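Walker-Type ATPase (Pyrococcus abyssi, PDB 2QEN) probably binds and hydrolyses ATP with the help of magnesium, as a P-loop ATPase of archaeal type whose cellular role is unknown. Local coordinates at residues 60-65 / 132-137. The protein carries 1 engineered substitution. Numbering follows the deposited sequence.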
loop_
_atom_site.group_PDB
_atom_site.type_symbol
_atom_site.label_atom_id
_atom_site.label_comp_id
_atom_site.label_asym_id
_atom_site.label_seq_id
_atom_site.Cartn_x
_atom_site.Cartn_y
_atom_site.Cartn_z
ATOM N N ILE A 60 7.740 8.942 1.296
ATOM C CA ILE A 60 8.213 8.460 2.593
ATOM C C ILE A 60 7.582 7.103 2.913
ATOM O O ILE A 60 6.368 6.997 3.042
ATOM C CB ILE A 60 7.900 9.468 3.713
ATOM C CG1 ILE A 60 8.580 10.812 3.410
ATOM C CG2 ILE A 60 8.384 8.939 5.085
ATOM C CD1 ILE A 60 7.787 11.987 3.838
ATOM N N ASP A 61 8.427 6.079 3.038
ATOM C CA ASP A 61 8.008 4.723 3.387
ATOM C C ASP A 61 7.838 4.599 4.913
ATOM O O ASP A 61 8.812 4.420 5.655
ATOM C CB ASP A 61 9.021 3.692 2.862
ATOM C CG ASP A 61 8.472 2.256 2.880
ATOM O OD1 ASP A 61 7.637 1.923 3.756
ATOM O OD2 ASP A 61 8.875 1.452 2.011
ATOM N N CYS A 62 6.582 4.710 5.350
ATOM C CA CYS A 62 6.208 4.683 6.762
ATOM C C CYS A 62 6.395 3.307 7.402
ATOM O O CYS A 62 6.699 3.213 8.595
ATOM C CB CYS A 62 4.763 5.163 6.932
ATOM S SG CYS A 62 4.502 6.851 6.313
ATOM N N ARG A 63 6.215 2.244 6.616
ATOM C CA ARG A 63 6.457 0.895 7.115
ATOM C C ARG A 63 7.946 0.669 7.427
ATOM O O ARG A 63 8.292 0.164 8.504
ATOM C CB ARG A 63 5.910 -0.162 6.138
ATOM C CG ARG A 63 6.245 -1.598 6.539
ATOM C CD ARG A 63 5.055 -2.496 6.319
ATOM N NE ARG A 63 5.392 -3.916 6.208
ATOM C CZ ARG A 63 5.613 -4.744 7.232
ATOM N NH1 ARG A 63 5.585 -4.308 8.490
ATOM N NH2 ARG A 63 5.888 -6.016 6.981
ATOM N N GLU A 64 8.814 1.059 6.493
ATOM C CA GLU A 64 10.267 1.041 6.696
ATOM C C GLU A 64 10.710 1.908 7.896
ATOM O O GLU A 64 11.705 1.586 8.544
ATOM C CB GLU A 64 10.983 1.462 5.395
ATOM C CG GLU A 64 12.514 1.558 5.458
ATOM C CD GLU A 64 13.145 2.303 4.255
ATOM O OE1 GLU A 64 12.408 2.910 3.432
ATOM O OE2 GLU A 64 14.397 2.291 4.144
ATOM N N LEU A 65 9.979 2.988 8.200
ATOM C CA LEU A 65 10.293 3.817 9.376
ATOM C C LEU A 65 9.913 3.123 10.685
ATOM O O LEU A 65 10.581 3.264 11.699
ATOM C CB LEU A 65 9.599 5.189 9.304
ATOM C CG LEU A 65 10.225 6.328 8.492
ATOM C CD1 LEU A 65 9.244 7.483 8.345
ATOM C CD2 LEU A 65 11.526 6.820 9.109
ATOM N N VAL A 132 4.029 15.662 -1.113
ATOM C CA VAL A 132 4.604 14.817 -0.069
ATOM C C VAL A 132 3.726 13.594 0.057
ATOM O O VAL A 132 2.547 13.709 0.362
ATOM C CB VAL A 132 4.707 15.528 1.311
ATOM C CG1 VAL A 132 5.360 14.587 2.354
ATOM C CG2 VAL A 132 5.493 16.809 1.186
ATOM N N ALA A 133 4.298 12.424 -0.222
ATOM C CA ALA A 133 3.564 11.160 -0.145
ATOM C C ALA A 133 4.054 10.261 0.987
ATOM O O ALA A 133 5.249 10.028 1.149
ATOM C CB ALA A 133 3.617 10.429 -1.466
ATOM N N PHE A 134 3.104 9.780 1.774
ATOM C CA PHE A 134 3.369 8.847 2.853
ATOM C C PHE A 134 2.845 7.461 2.447
ATOM O O PHE A 134 1.640 7.235 2.354
ATOM C CB PHE A 134 2.711 9.338 4.150
ATOM C CG PHE A 134 3.305 10.618 4.700
ATOM C CD1 PHE A 134 2.822 11.863 4.292
ATOM C CD2 PHE A 134 4.341 10.579 5.631
ATOM C CE1 PHE A 134 3.357 13.044 4.789
ATOM C CE2 PHE A 134 4.894 11.774 6.152
ATOM C CZ PHE A 134 4.399 13.003 5.731
ATOM N N ASP A 135 3.764 6.541 2.193
ATOM C CA ASP A 135 3.397 5.196 1.784
ATOM C C ASP A 135 3.105 4.359 3.006
ATOM O O ASP A 135 3.936 4.269 3.907
ATOM C CB ASP A 135 4.516 4.554 0.950
ATOM C CG ASP A 135 3.977 3.670 -0.171
ATOM O OD1 ASP A 135 2.732 3.409 -0.230
ATOM O OD2 ASP A 135 4.803 3.256 -1.014
ATOM N N GLU A 136 1.907 3.772 3.042
ATOM C CA GLU A 136 1.419 2.990 4.188
ATOM C C GLU A 136 1.373 3.862 5.446
ATOM O O GLU A 136 1.920 3.511 6.509
ATOM C CB GLU A 136 2.245 1.705 4.410
ATOM C CG GLU A 136 2.338 0.734 3.211
ATOM C CD GLU A 136 1.027 0.039 2.836
ATOM O OE1 GLU A 136 0.064 0.049 3.636
ATOM O OE2 GLU A 136 0.960 -0.535 1.718
ATOM N N ALA A 137 0.656 4.973 5.314
ATOM C CA ALA A 137 0.581 6.022 6.321
ATOM C C ALA A 137 -0.118 5.596 7.624
ATOM O O ALA A 137 -0.034 6.293 8.640
ATOM C CB ALA A 137 -0.086 7.263 5.718
HETATM O O HOH W 1 7.465 3.225 -0.501
#
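The Walker B end of the P-loop ATPase core, strand 130-135, which ends on Asp135 and is followed by Glu136, pairs in parallel with edge strand 57-61. Ile60 N gives an almost straight bond (177°) to Ala133 O at 2.7 Å, and Ile60 O takes Asp135 N at 2.8 Å. Cys62 N reaches Asp135 O at 3.0 Å, so the first residue of helix 62-67 continues the parallel hydrogen-bond pattern. Asp61 N-caps that helix: Glu64 N meets Asp61 OD1 from above the carboxylate plane, 3.1 Å away. On the sheet face of Ile60 and Phe134, Ile60 CD1 sits off-centre against the Phe134 ring in a CH-pi contact, 3.7 Å from Phe134 CE2. Cys62, with SG anti to its carbonyl carbon, sets the sulfur in the ring plane at the edge, 3.8 Å from Phe134 CD2. Asp61 and Asp135 point to the other face. A water donates to Asp135 OD2 at 2.7 Å and weakly to Asp61 OD2. Ser45 and Thr170 bond the Asp135 carboxylate, while Ser172 and Gln138 hold that of Glu136. These donors probably favour an ionised Asp135 despite Asp61 OD2, 5.4 Å from Asp135 OD2; Asp135, a known Mg(2+) ligand, here bonds Ser45, not the ion.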